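Local coordinates for protein PUF4 (Saccharomyces cerevisiae, PDB 3BWT) that binds mRNA through a domain of eight Pumilio repeats, the single-stranded RNA-binding part of a longer yeast protein, at residues Lys198-Pro203 and Ile237-His242; Lys254-Ser259 and His296-Tyr301; Thr273-Leu278 and Tyr286-Ala291. All blocks are in the same frame, centred on the assembly; numbering follows the deposited sequence.

Contact 1 of 3, residues Lys198-Pro203 and Ile237-His242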
ATOM      1  N   LYS A 198      -3.160  18.050  -7.764  1.00 23.03           N
ATOM      2  CA  LYS A 198      -1.817  17.822  -7.233  1.00 24.13           C
ATOM      3  C   LYS A 198      -1.393  16.356  -7.289  1.00 22.08           C
ATOM      4  O   LYS A 198      -0.288  16.035  -7.732  1.00 20.11           O
ATOM      5  CB  LYS A 198      -1.724  18.318  -5.782  1.00 33.64           C
ATOM      6  CG  LYS A 198      -1.779  19.834  -5.630  1.00 62.50           C
ATOM      7  CD  LYS A 198      -0.873  20.324  -4.498  1.00 61.42           C
ATOM      8  CE  LYS A 198      -0.684  21.836  -4.565  1.00 73.81           C
ATOM      9  NZ  LYS A 198       0.559  22.284  -3.875  1.00 81.19           N
ATOM     10  N   LEU A 199      -2.270  15.476  -6.816  1.00 20.66           N
ATOM     11  CA  LEU A 199      -1.972  14.051  -6.719  1.00 19.79           C
ATOM     12  C   LEU A 199      -1.673  13.409  -8.066  1.00 17.65           C
ATOM     13  O   LEU A 199      -0.836  12.531  -8.176  1.00 17.40           O
ATOM     14  CB  LEU A 199      -3.150  13.321  -6.078  1.00 20.62           C
ATOM     15  CG  LEU A 199      -3.575  13.750  -4.684  1.00 18.54           C
ATOM     16  CD1 LEU A 199      -4.785  12.955  -4.286  1.00 21.31           C
ATOM     17  CD2 LEU A 199      -2.444  13.518  -3.717  1.00 19.40           C
ATOM     18  N   THR A 200      -2.388  13.848  -9.086  1.00 19.38           N
ATOM     19  CA  THR A 200      -2.307  13.235 -10.404  1.00 22.39           C
ATOM     20  C   THR A 200      -0.903  13.395 -10.994  1.00 19.69           C
ATOM     21  O   THR A 200      -0.381  12.490 -11.639  1.00 19.17           O
ATOM     22  CB  THR A 200      -3.400  13.831 -11.339  1.00 23.09           C
ATOM     23  OG1 THR A 200      -4.694  13.560 -10.779  1.00 20.40           O
ATOM     24  CG2 THR A 200      -3.320  13.252 -12.758  1.00 18.55           C
ATOM     25  N   LEU A 201      -0.294  14.549 -10.741  1.00 24.21           N
ATOM     26  CA  LEU A 201       1.026  14.874 -11.267  1.00 19.18           C
ATOM     27  C   LEU A 201       2.135  14.359 -10.362  1.00 18.41           C
ATOM     28  O   LEU A 201       3.317  14.466 -10.683  1.00 19.82           O
ATOM     29  CB  LEU A 201       1.157  16.385 -11.420  1.00 19.68           C
ATOM     30  CG  LEU A 201       0.190  17.042 -12.408  1.00 26.80           C
ATOM     31  CD1 LEU A 201       0.619  18.481 -12.700  1.00 16.83           C
ATOM     32  CD2 LEU A 201       0.097  16.211 -13.693  1.00 20.29           C
ATOM     33  N   ASP A 202       1.751  13.791  -9.232  1.00 18.31           N
ATOM     34  CA  ASP A 202       2.719  13.380  -8.229  1.00 18.62           C
ATOM     35  C   ASP A 202       3.226  11.955  -8.448  1.00 19.12           C
ATOM     36  O   ASP A 202       2.456  11.074  -8.820  1.00 18.59           O
ATOM     37  CB  ASP A 202       2.097  13.494  -6.844  1.00 18.29           C
ATOM     38  CG  ASP A 202       3.086  13.235  -5.756  1.00 19.38           C
ATOM     39  OD1 ASP A 202       3.182  12.068  -5.319  1.00 19.33           O
ATOM     40  OD2 ASP A 202       3.796  14.188  -5.369  1.00 19.73           O
ATOM     41  N   PRO A 203       4.528  11.725  -8.199  1.00 18.56           N
ATOM     42  CA  PRO A 203       5.163  10.405  -8.307  1.00 17.12           C
ATOM     43  C   PRO A 203       4.374   9.346  -7.552  1.00 19.60           C
ATOM     44  O   PRO A 203       4.161   8.243  -8.061  1.00 19.60           O
ATOM     45  CB  PRO A 203       6.497  10.593  -7.594  1.00 17.30           C
ATOM     46  CG  PRO A 203       6.738  12.033  -7.563  1.00 17.81           C
ATOM     47  CD  PRO A 203       5.434  12.738  -7.638  1.00 17.49           C
ATOM     48  N   ILE A 237      -5.229  15.631 -22.793  1.00 26.98           N
ATOM     49  CA  ILE A 237      -3.978  15.698 -23.537  1.00 24.66           C
ATOM     50  C   ILE A 237      -2.837  16.129 -22.639  1.00 23.01           C
ATOM     51  O   ILE A 237      -1.775  15.511 -22.635  1.00 25.06           O
ATOM     52  CB  ILE A 237      -4.051  16.704 -24.702  1.00 29.78           C
ATOM     53  CG1 ILE A 237      -5.128  16.294 -25.711  1.00 25.45           C
ATOM     54  CG2 ILE A 237      -2.687  16.808 -25.373  1.00 19.12           C
ATOM     55  CD1 ILE A 237      -4.769  15.059 -26.524  1.00 21.40           C
ATOM     56  N   GLU A 238      -3.056  17.203 -21.888  1.00 20.72           N
ATOM     57  CA  GLU A 238      -2.015  17.750 -21.033  1.00 20.51           C
ATOM     58  C   GLU A 238      -1.459  16.682 -20.086  1.00 23.13           C
ATOM     59  O   GLU A 238      -0.247  16.561 -19.922  1.00 22.05           O
ATOM     60  CB  GLU A 238      -2.561  18.935 -20.250  1.00 27.91           C
ATOM     61  CG  GLU A 238      -1.545  19.635 -19.371  1.00 25.65           C
ATOM     62  CD  GLU A 238      -2.194  20.301 -18.168  1.00 38.24           C
ATOM     63  OE1 GLU A 238      -3.435  20.489 -18.181  1.00 36.92           O
ATOM     64  OE2 GLU A 238      -1.465  20.627 -17.207  1.00 39.21           O
ATOM     65  N   LEU A 239      -2.354  15.901 -19.484  1.00 22.70           N
ATOM     66  CA  LEU A 239      -1.971  14.844 -18.565  1.00 19.27           C
ATOM     67  C   LEU A 239      -1.464  13.610 -19.295  1.00 20.27           C
ATOM     68  O   LEU A 239      -0.755  12.783 -18.717  1.00 20.14           O
ATOM     69  CB  LEU A 239      -3.158  14.454 -17.693  1.00 18.59           C
ATOM     70  CG  LEU A 239      -3.768  15.577 -16.858  1.00 27.43           C
ATOM     71  CD1 LEU A 239      -5.108  15.155 -16.277  1.00 21.79           C
ATOM     72  CD2 LEU A 239      -2.811  16.012 -15.755  1.00 24.98           C
ATOM     73  N   SER A 240      -1.835  13.472 -20.563  1.00 19.53           N
ATOM     74  CA  SER A 240      -1.403  12.317 -21.344  1.00 21.52           C
ATOM     75  C   SER A 240       0.088  12.373 -21.667  1.00 22.65           C
ATOM     76  O   SER A 240       0.703  11.354 -21.993  1.00 23.02           O
ATOM     77  CB  SER A 240      -2.211  12.190 -22.636  1.00 22.41           C
ATOM     78  OG  SER A 240      -3.451  11.568 -22.386  1.00 28.84           O
ATOM     79  N   ILE A 241       0.668  13.564 -21.580  1.00 23.21           N
ATOM     80  CA  ILE A 241       2.083  13.736 -21.898  1.00 24.69           C
ATOM     81  C   ILE A 241       2.877  14.063 -20.645  1.00 21.22           C
ATOM     82  O   ILE A 241       3.965  14.637 -20.710  1.00 22.73           O
ATOM     83  CB  ILE A 241       2.293  14.826 -22.965  1.00 23.29           C
ATOM     84  CG1 ILE A 241       1.981  16.203 -22.379  1.00 21.31           C
ATOM     85  CG2 ILE A 241       1.407  14.536 -24.177  1.00 22.90           C
ATOM     86  CD1 ILE A 241       2.120  17.321 -23.361  1.00 17.23           C
ATOM     87  N   HIS A 242       2.318  13.675 -19.506  1.00 23.94           N
ATOM     88  CA  HIS A 242       2.943  13.885 -18.210  1.00 19.39           C
ATOM     89  C   HIS A 242       3.423  12.556 -17.643  1.00 19.86           C
ATOM     90  O   HIS A 242       2.699  11.562 -17.674  1.00 19.00           O
ATOM     91  CB  HIS A 242       1.944  14.534 -17.262  1.00 19.06           C
ATOM     92  CG  HIS A 242       2.565  15.057 -16.009  1.00 27.83           C
ATOM     93  ND1 HIS A 242       2.781  14.267 -14.899  1.00 26.39           N
ATOM     94  CD2 HIS A 242       3.027  16.290 -15.692  1.00 20.56           C
ATOM     95  CE1 HIS A 242       3.351  14.993 -13.953  1.00 24.23           C
ATOM     96  NE2 HIS A 242       3.513  16.223 -14.409  1.00 25.29           N
TER

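Contact 2 of 3, residues Lys254-Ser259 and His296-Tyr301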
ATOM      1  N   LYS A 254      -8.554   2.353 -19.258  1.00 27.69           N
ATOM      2  CA  LYS A 254      -8.655   0.913 -19.023  1.00 26.64           C
ATOM      3  C   LYS A 254      -9.805   0.565 -18.078  1.00 22.14           C
ATOM      4  O   LYS A 254      -9.977  -0.591 -17.690  1.00 22.26           O
ATOM      5  CB  LYS A 254      -7.325   0.351 -18.499  1.00 22.03           C
ATOM      6  CG  LYS A 254      -6.223   0.277 -19.550  1.00 23.66           C
ATOM      7  CD  LYS A 254      -4.943  -0.330 -18.982  1.00 33.65           C
ATOM      8  CE  LYS A 254      -3.908  -0.582 -20.077  1.00 37.22           C
ATOM      9  NZ  LYS A 254      -2.736  -1.377 -19.591  1.00 62.12           N
ATOM     10  N   THR A 255     -10.592   1.567 -17.713  1.00 19.58           N
ATOM     11  CA  THR A 255     -11.790   1.325 -16.922  1.00 25.58           C
ATOM     12  C   THR A 255     -13.035   1.412 -17.805  1.00 25.30           C
ATOM     13  O   THR A 255     -13.523   2.506 -18.101  1.00 21.22           O
ATOM     14  CB  THR A 255     -11.894   2.311 -15.764  1.00 22.80           C
ATOM     15  OG1 THR A 255     -10.692   2.234 -14.989  1.00 29.12           O
ATOM     16  CG2 THR A 255     -13.104   1.990 -14.878  1.00 17.57           C
ATOM     17  N   ALA A 256     -13.546   0.249 -18.205  1.00 21.21           N
ATOM     18  CA  ALA A 256     -14.550   0.164 -19.268  1.00 29.72           C
ATOM     19  C   ALA A 256     -15.622   1.255 -19.267  1.00 24.84           C
ATOM     20  O   ALA A 256     -15.887   1.844 -20.315  1.00 24.79           O
ATOM     21  CB  ALA A 256     -15.190  -1.213 -19.297  1.00 28.90           C
ATOM     22  N   ILE A 257     -16.227   1.535 -18.111  1.00 21.41           N
ATOM     23  CA  ILE A 257     -17.343   2.485 -18.073  1.00 20.95           C
ATOM     24  C   ILE A 257     -16.948   3.938 -18.238  1.00 25.12           C
ATOM     25  O   ILE A 257     -17.822   4.796 -18.350  1.00 34.29           O
ATOM     26  CB  ILE A 257     -18.180   2.415 -16.778  1.00 20.91           C
ATOM     27  CG1 ILE A 257     -17.391   3.016 -15.616  1.00 23.94           C
ATOM     28  CG2 ILE A 257     -18.667   0.993 -16.509  1.00 20.39           C
ATOM     29  CD1 ILE A 257     -18.249   3.778 -14.616  1.00 26.85           C
ATOM     30  N   VAL A 258     -15.652   4.234 -18.223  1.00 26.70           N
ATOM     31  CA  VAL A 258     -15.217   5.610 -18.443  1.00 19.81           C
ATOM     32  C   VAL A 258     -14.259   5.720 -19.615  1.00 21.23           C
ATOM     33  O   VAL A 258     -13.845   6.817 -19.977  1.00 28.58           O
ATOM     34  CB  VAL A 258     -14.596   6.242 -17.190  1.00 20.09           C
ATOM     35  CG1 VAL A 258     -15.677   6.642 -16.217  1.00 21.55           C
ATOM     36  CG2 VAL A 258     -13.594   5.295 -16.541  1.00 24.42           C
ATOM     37  N   SER A 259     -13.922   4.582 -20.215  1.00 22.02           N
ATOM     38  CA  SER A 259     -13.042   4.551 -21.384  1.00 24.29           C
ATOM     39  C   SER A 259     -13.439   5.613 -22.406  1.00 28.54           C
ATOM     40  O   SER A 259     -12.650   6.495 -22.754  1.00 26.86           O
ATOM     41  CB  SER A 259     -13.088   3.177 -22.066  1.00 22.09           C
ATOM     42  OG  SER A 259     -12.839   2.116 -21.156  1.00 27.83           O
ATOM     43  N   HIS A 296     -10.469  -0.212 -30.330  1.00 27.66           N
ATOM     44  CA  HIS A 296     -10.627  -1.360 -31.221  1.00 30.66           C
ATOM     45  C   HIS A 296     -11.510  -2.441 -30.611  1.00 35.87           C
ATOM     46  O   HIS A 296     -12.248  -3.129 -31.315  1.00 37.66           O
ATOM     47  CB  HIS A 296      -9.279  -1.981 -31.565  1.00 34.36           C
ATOM     48  CG  HIS A 296      -9.386  -3.257 -32.342  1.00 43.82           C
ATOM     49  ND1 HIS A 296      -9.820  -3.299 -33.651  1.00 41.18           N
ATOM     50  CD2 HIS A 296      -9.112  -4.538 -31.998  1.00 45.10           C
ATOM     51  CE1 HIS A 296      -9.809  -4.548 -34.079  1.00 44.30           C
ATOM     52  NE2 HIS A 296      -9.384  -5.321 -33.096  1.00 55.78           N
ATOM     53  N   LYS A 297     -11.413  -2.602 -29.299  1.00 34.37           N
ATOM     54  CA  LYS A 297     -12.169  -3.636 -28.612  1.00 39.46           C
ATOM     55  C   LYS A 297     -13.601  -3.200 -28.304  1.00 37.31           C
ATOM     56  O   LYS A 297     -14.536  -3.990 -28.413  1.00 37.71           O
ATOM     57  CB  LYS A 297     -11.456  -4.036 -27.321  1.00 34.38           C
ATOM     58  CG  LYS A 297     -10.096  -4.669 -27.537  1.00 39.60           C
ATOM     59  CD  LYS A 297      -9.316  -4.735 -26.228  1.00 45.60           C
ATOM     60  CE  LYS A 297      -8.085  -5.625 -26.353  1.00 52.61           C
ATOM     61  NZ  LYS A 297      -7.316  -5.694 -25.073  1.00 65.65           N
ATOM     62  N   GLN A 298     -13.769  -1.937 -27.930  1.00 33.51           N
ATOM     63  CA  GLN A 298     -15.036  -1.478 -27.382  1.00 30.27           C
ATOM     64  C   GLN A 298     -15.904  -0.710 -28.362  1.00 38.96           C
ATOM     65  O   GLN A 298     -17.120  -0.667 -28.203  1.00 31.73           O
ATOM     66  CB  GLN A 298     -14.795  -0.605 -26.154  1.00 30.65           C
ATOM     67  CG  GLN A 298     -14.189  -1.349 -24.986  1.00 42.18           C
ATOM     68  CD  GLN A 298     -13.863  -0.435 -23.826  1.00 39.69           C
ATOM     69  OE1 GLN A 298     -14.342   0.703 -23.763  1.00 40.68           O
ATOM     70  NE2 GLN A 298     -13.041  -0.924 -22.899  1.00 36.98           N
ATOM     71  N   ASN A 299     -15.293  -0.081 -29.359  1.00 38.24           N
ATOM     72  CA  ASN A 299     -16.051   0.836 -30.195  1.00 30.18           C
ATOM     73  C   ASN A 299     -15.431   1.112 -31.571  1.00 37.15           C
ATOM     74  O   ASN A 299     -14.520   1.924 -31.712  1.00 44.19           O
ATOM     75  CB  ASN A 299     -16.295   2.129 -29.421  1.00 25.50           C
ATOM     76  CG  ASN A 299     -17.351   2.993 -30.057  1.00 31.74           C
ATOM     77  OD1 ASN A 299     -17.384   3.154 -31.280  1.00 32.17           O
ATOM     78  ND2 ASN A 299     -18.215   3.573 -29.229  1.00 21.86           N
ATOM     79  N   ASP A 300     -15.946   0.428 -32.584  1.00 40.33           N
ATOM     80  CA  ASP A 300     -15.437   0.534 -33.945  1.00 38.52           C
ATOM     81  C   ASP A 300     -15.496   1.956 -34.490  1.00 39.85           C
ATOM     82  O   ASP A 300     -14.626   2.373 -35.252  1.00 35.22           O
ATOM     83  CB  ASP A 300     -16.218  -0.410 -34.857  1.00 29.29           C
ATOM     84  CG  ASP A 300     -16.297  -1.813 -34.295  1.00 58.16           C
ATOM     85  OD1 ASP A 300     -15.234  -2.463 -34.168  1.00 61.01           O
ATOM     86  OD2 ASP A 300     -17.417  -2.261 -33.968  1.00 69.24           O
ATOM     87  N   TYR A 301     -16.523   2.700 -34.103  1.00 31.43           N
ATOM     88  CA  TYR A 301     -16.661   4.062 -34.579  1.00 28.34           C
ATOM     89  C   TYR A 301     -15.531   4.939 -34.048  1.00 30.02           C
ATOM     90  O   TYR A 301     -15.030   5.815 -34.746  1.00 33.80           O
ATOM     91  CB  TYR A 301     -18.024   4.639 -34.195  1.00 29.99           C
ATOM     92  CG  TYR A 301     -18.016   6.144 -34.075  1.00 46.24           C
ATOM     93  CD1 TYR A 301     -17.798   6.751 -32.847  1.00 49.01           C
ATOM     94  CD2 TYR A 301     -18.198   6.962 -35.190  1.00 49.07           C
ATOM     95  CE1 TYR A 301     -17.778   8.121 -32.719  1.00 40.85           C
ATOM     96  CE2 TYR A 301     -18.172   8.345 -35.070  1.00 42.68           C
ATOM     97  CZ  TYR A 301     -17.965   8.909 -33.823  1.00 41.09           C
ATOM     98  OH  TYR A 301     -17.943  10.267 -33.657  1.00 49.31           O
TER

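Contact 3 of 3, residues Thr273-Leu278 and Tyr286-Ala291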
ATOM      1  N   THR A 273      -3.628  17.842 -33.770  1.00 25.24           N
ATOM      2  CA  THR A 273      -2.548  18.436 -32.998  1.00 25.70           C
ATOM      3  C   THR A 273      -2.278  17.660 -31.700  1.00 32.86           C
ATOM      4  O   THR A 273      -1.147  17.241 -31.439  1.00 31.42           O
ATOM      5  CB  THR A 273      -2.829  19.918 -32.699  1.00 26.64           C
ATOM      6  OG1 THR A 273      -2.447  20.705 -33.836  1.00 43.57           O
ATOM      7  CG2 THR A 273      -2.039  20.385 -31.495  1.00 25.77           C
ATOM      8  N   GLY A 274      -3.316  17.463 -30.895  1.00 27.36           N
ATOM      9  CA  GLY A 274      -3.181  16.698 -29.672  1.00 27.64           C
ATOM     10  C   GLY A 274      -2.706  15.280 -29.935  1.00 26.88           C
ATOM     11  O   GLY A 274      -1.798  14.770 -29.273  1.00 26.50           O
ATOM     12  N   ILE A 275      -3.327  14.628 -30.905  1.00 25.41           N
ATOM     13  CA  ILE A 275      -2.955  13.259 -31.218  1.00 26.13           C
ATOM     14  C   ILE A 275      -1.517  13.179 -31.719  1.00 24.12           C
ATOM     15  O   ILE A 275      -0.791  12.248 -31.381  1.00 27.17           O
ATOM     16  CB  ILE A 275      -3.945  12.616 -32.208  1.00 25.85           C
ATOM     17  CG1 ILE A 275      -5.161  12.096 -31.444  1.00 22.80           C
ATOM     18  CG2 ILE A 275      -3.286  11.479 -32.971  1.00 25.03           C
ATOM     19  CD1 ILE A 275      -6.428  12.079 -32.262  1.00 31.43           C
ATOM     20  N   GLN A 276      -1.100  14.163 -32.509  1.00 23.79           N
ATOM     21  CA  GLN A 276       0.275  14.205 -32.985  1.00 26.45           C
ATOM     22  C   GLN A 276       1.223  14.418 -31.808  1.00 25.44           C
ATOM     23  O   GLN A 276       2.349  13.914 -31.794  1.00 24.71           O
ATOM     24  CB  GLN A 276       0.464  15.319 -34.015  1.00 27.14           C
ATOM     25  CG  GLN A 276       1.749  15.176 -34.831  1.00 31.84           C
ATOM     26  CD  GLN A 276       2.175  16.472 -35.495  1.00 30.28           C
ATOM     27  OE1 GLN A 276       3.109  16.488 -36.298  1.00 26.83           O
ATOM     28  NE2 GLN A 276       1.499  17.567 -35.158  1.00 23.08           N
ATOM     29  N   SER A 277       0.759  15.180 -30.827  1.00 20.77           N
ATOM     30  CA  SER A 277       1.512  15.370 -29.603  1.00 27.73           C
ATOM     31  C   SER A 277       1.700  14.037 -28.880  1.00 27.18           C
ATOM     32  O   SER A 277       2.804  13.718 -28.432  1.00 25.18           O
ATOM     33  CB  SER A 277       0.828  16.397 -28.701  1.00 25.64           C
ATOM     34  OG  SER A 277       0.817  17.667 -29.329  1.00 33.18           O
ATOM     35  N   LEU A 278       0.630  13.255 -28.782  1.00 20.34           N
ATOM     36  CA  LEU A 278       0.720  11.935 -28.173  1.00 23.03           C
ATOM     37  C   LEU A 278       1.654  11.019 -28.955  1.00 25.76           C
ATOM     38  O   LEU A 278       2.585  10.441 -28.393  1.00 33.25           O
ATOM     39  CB  LEU A 278      -0.654  11.288 -28.061  1.00 24.78           C
ATOM     40  CG  LEU A 278      -1.492  11.518 -26.809  1.00 20.23           C
ATOM     41  CD1 LEU A 278      -1.405  12.946 -26.343  1.00 21.55           C
ATOM     42  CD2 LEU A 278      -2.925  11.130 -27.107  1.00 19.02           C
ATOM     43  N   TYR A 286       2.374   5.776 -25.437  1.00 24.65           N
ATOM     44  CA  TYR A 286       1.751   4.611 -24.795  1.00 27.81           C
ATOM     45  C   TYR A 286       0.268   4.803 -24.541  1.00 22.06           C
ATOM     46  O   TYR A 286      -0.512   3.869 -24.676  1.00 21.24           O
ATOM     47  CB  TYR A 286       2.420   4.299 -23.458  1.00 21.68           C
ATOM     48  CG  TYR A 286       3.860   3.924 -23.577  1.00 21.61           C
ATOM     49  CD1 TYR A 286       4.230   2.636 -23.924  1.00 20.99           C
ATOM     50  CD2 TYR A 286       4.859   4.862 -23.339  1.00 22.91           C
ATOM     51  CE1 TYR A 286       5.561   2.282 -24.039  1.00 24.17           C
ATOM     52  CE2 TYR A 286       6.197   4.518 -23.448  1.00 26.02           C
ATOM     53  CZ  TYR A 286       6.542   3.227 -23.804  1.00 24.00           C
ATOM     54  OH  TYR A 286       7.870   2.881 -23.922  1.00 26.10           O
ATOM     55  N   VAL A 287      -0.092   6.012 -24.127  1.00 21.85           N
ATOM     56  CA  VAL A 287      -1.476   6.395 -23.919  1.00 23.12           C
ATOM     57  C   VAL A 287      -2.241   6.328 -25.233  1.00 23.21           C
ATOM     58  O   VAL A 287      -3.382   5.869 -25.290  1.00 21.74           O
ATOM     59  CB  VAL A 287      -1.552   7.822 -23.379  1.00 24.05           C
ATOM     60  CG1 VAL A 287      -3.006   8.283 -23.259  1.00 24.70           C
ATOM     61  CG2 VAL A 287      -0.830   7.907 -22.045  1.00 22.43           C
ATOM     62  N   LEU A 288      -1.597   6.796 -26.292  1.00 24.03           N
ATOM     63  CA  LEU A 288      -2.173   6.735 -27.621  1.00 28.47           C
ATOM     64  C   LEU A 288      -2.411   5.286 -28.010  1.00 25.62           C
ATOM     65  O   LEU A 288      -3.439   4.955 -28.599  1.00 26.54           O
ATOM     66  CB  LEU A 288      -1.241   7.393 -28.643  1.00 25.20           C
ATOM     67  CG  LEU A 288      -1.824   7.425 -30.057  1.00 24.43           C
ATOM     68  CD1 LEU A 288      -3.285   7.859 -29.993  1.00 23.62           C
ATOM     69  CD2 LEU A 288      -1.016   8.330 -30.982  1.00 23.10           C
ATOM     70  N   GLN A 289      -1.447   4.432 -27.685  1.00 21.26           N
ATOM     71  CA  GLN A 289      -1.536   3.026 -28.034  1.00 21.90           C
ATOM     72  C   GLN A 289      -2.626   2.356 -27.222  1.00 25.01           C
ATOM     73  O   GLN A 289      -3.303   1.448 -27.696  1.00 27.51           O
ATOM     74  CB  GLN A 289      -0.209   2.319 -27.799  1.00 22.47           C
ATOM     75  CG  GLN A 289      -0.230   0.864 -28.217  1.00 23.73           C
ATOM     76  CD  GLN A 289       1.110   0.193 -28.038  1.00 26.98           C
ATOM     77  OE1 GLN A 289       2.069   0.814 -27.579  1.00 31.59           O
ATOM     78  NE2 GLN A 289       1.188  -1.087 -28.389  1.00 22.93           N
ATOM     79  N   THR A 290      -2.792   2.806 -25.988  1.00 25.58           N
ATOM     80  CA  THR A 290      -3.878   2.316 -25.164  1.00 24.95           C
ATOM     81  C   THR A 290      -5.207   2.715 -25.786  1.00 25.78           C
ATOM     82  O   THR A 290      -6.131   1.909 -25.845  1.00 25.81           O
ATOM     83  CB  THR A 290      -3.792   2.850 -23.738  1.00 19.31           C
ATOM     84  OG1 THR A 290      -2.753   2.154 -23.052  1.00 28.50           O
ATOM     85  CG2 THR A 290      -5.095   2.610 -23.008  1.00 20.21           C
ATOM     86  N   ALA A 291      -5.282   3.957 -26.259  1.00 22.89           N
ATOM     87  CA  ALA A 291      -6.510   4.502 -26.827  1.00 27.36           C
ATOM     88  C   ALA A 291      -6.974   3.677 -28.015  1.00 25.42           C
ATOM     89  O   ALA A 291      -8.150   3.339 -28.128  1.00 24.26           O
ATOM     90  CB  ALA A 291      -6.302   5.944 -27.240  1.00 27.58           C
TER

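Contact 1 of 3, residues Lys198-Pro203 and Ile237-His242
Leu201 and His242 bring the two backbones closest, with CA atoms 7.3 Å apart, where the segments run off two short helices, 196-200 and 236-240. These helices belong to consecutive Pumilio repeats, 6 and 7, so the contact shows how one unit of an alpha-solenoid is laid against the next. The meeting is made by side chains, with no hydrogen bond passing across it. Its centre is a CH-pi contact: Leu201 CD2 stands almost exactly over the middle of the His242 imidazole, 3.3 Å from the ring centroid and only 2° off the ring normal. The two side chains cross at about a right angle, so one methyl presses on the face while CB of Leu201 lies 3.6 Å from His242 CE1. The imidazole gets there because its CG is anti to the backbone N (chi1 -168°), which carries the ring out toward the neighbouring repeat. His242 CE1 also comes to 3.3 Å from the carbonyl oxygen of Leu201. Leu201 CD2 is shared, for it touches Leu239 CD2 at 3.6 Å as well, and behind that pair Thr200 CG2 reaches the same Leu239 methyl at 4.1 Å. The hydroxyl of Thr200 is turned back to the carbonyl of Val196 in its own helix, and Leu232 of helix 224-232 packs on both Thr200 and Leu239. On the ring, ND1 accepts from the backbone N of Phe244 and of Gly245, just as Asp202 OD1 accepts from Phe204 and Gly205 one repeat earlier. Two such bonds fix the rotation of the imidazole and suggest that ND1 carries no proton, so that a neutral ring would probably be protonated on NE2.

Contact 2 of 3, residues Lys254-Ser259 and His296-Tyr301
The carboxamide of Gln298 is the flat group that meets Ser259, and both of its polar atoms face the serine: OE1 lies 3.3 Å from Ser259 CB and equally 3.3 Å from Ser259 OG, while NE2 is 3.5 Å from Ser259 OG. That hydroxyl is also turned back to carbonyls at the start of its own helix, weakly, with OG 3.2 Å from Thr255 O. Within 296-301, the ring of Tyr301 has Asn299 OD1 at its edge, in its plane. Gln298 reaches over as a straight arm: CG is anti to its carbonyl carbon (chi1 -66°), and the chain runs extended beyond that point (chi2 175°), delivering the amide to the first turn of helix 256-279. There NE2 also passes Ala256, 4.2 Å from its CB, so the amide spans the turn between Ala256 and Ser259. The backbones stay well apart, Ala256 CA and Gln298 CA being 8.3 Å from each other. The contact is light, burying 96 Å² and carried by one long side chain, Gln298. A firmer tie lies beside it, where Asn299 ND2 donates to Glu260 OE1, while Asn299 OD1 accepts from the backbone N of Leu302 and caps helix 300-310. In the fold, the place joins Pumilio repeats 7 and 8 at the junctions between successive helices: on one side helix 256-279 begins, with Val258 packed on Val229 of helix 224-232, and on the other helix 284-298 gives way to helix 300-310.

Contact 3 of 3, residues Thr273-Leu278 and Tyr286-Ala291
Leu288 meets Leu278 and Ile275 inside an alpha-alpha hairpin, formed by the end of helix 256-279 and the start of helix 284-298; it is the heart of Pumilio repeat 8, the last of the eight repeats, followed by helix 322-328. Along 286-291 each residue serves a different set of neighbours. Tyr286 turns away from 273-278, its side chain touching Glu250 of helix 245-253 and Arg326 of helix 322-328. Val287 points toward the partner helix and adds a little to the interface, but packs chiefly on Ser240, Ser246 and Leu253 of the preceding repeat. Leu288 makes the real join. Its CB sits 4.0 Å from CB of Leu278, the two backbones being nearest at these very residues, with CA atoms 6.0 Å apart. With CG anti to the backbone N (chi1 -177°), chi1 and chi2 (44°) together bring CD2 to CG2 of Ile275, at 4.4 Å, and to 3.9 Å from the carbonyl oxygen of that same residue; Ile327 covers Leu288 from helix 322-328. Gln289 returns to the side of Tyr286 and lies against Arg326 and Ile327. As in relatives, the tyrosine position probably stacks between RNA bases, and the glutamine position probably contacts the edge of a base. Thr290 packs on Leu253, and the Ala291 carbonyl accepts from Ser295 OG further along the helix. Across the hairpin, the partner turn ties a hydroxyl back to its own backbone: Ser277 OG donates to Thr273 O at 2.9 Å, from 37° above the carbonyl plane, while Ser277 N reaches that oxygen from the opposite face.

The three contacts gather at the C-terminal end of the solenoid, all on the same side of the chain's centre. Contact 1 joins repeats 6 and 7, contact 2 joins repeats 7 and 8, and contact 3 lies within repeat 8. Contacts 1 and 3 touch, their centres about 15 Å apart: Ser240 OG packs 3.4 Å from Val287 CG1, and Leu278 CD1 rests on Ser240 and Ile241. Contacts 2 and 3 share helices 256-279 and 284-298, at centres also about 15 Å apart, whereas contacts 1 and 2 are separated by about 11 Å at their nearest atoms. Segment 286-291 and the start of 296-301 lie on helix 284-298, which probably faces RNA at its 286-289 end.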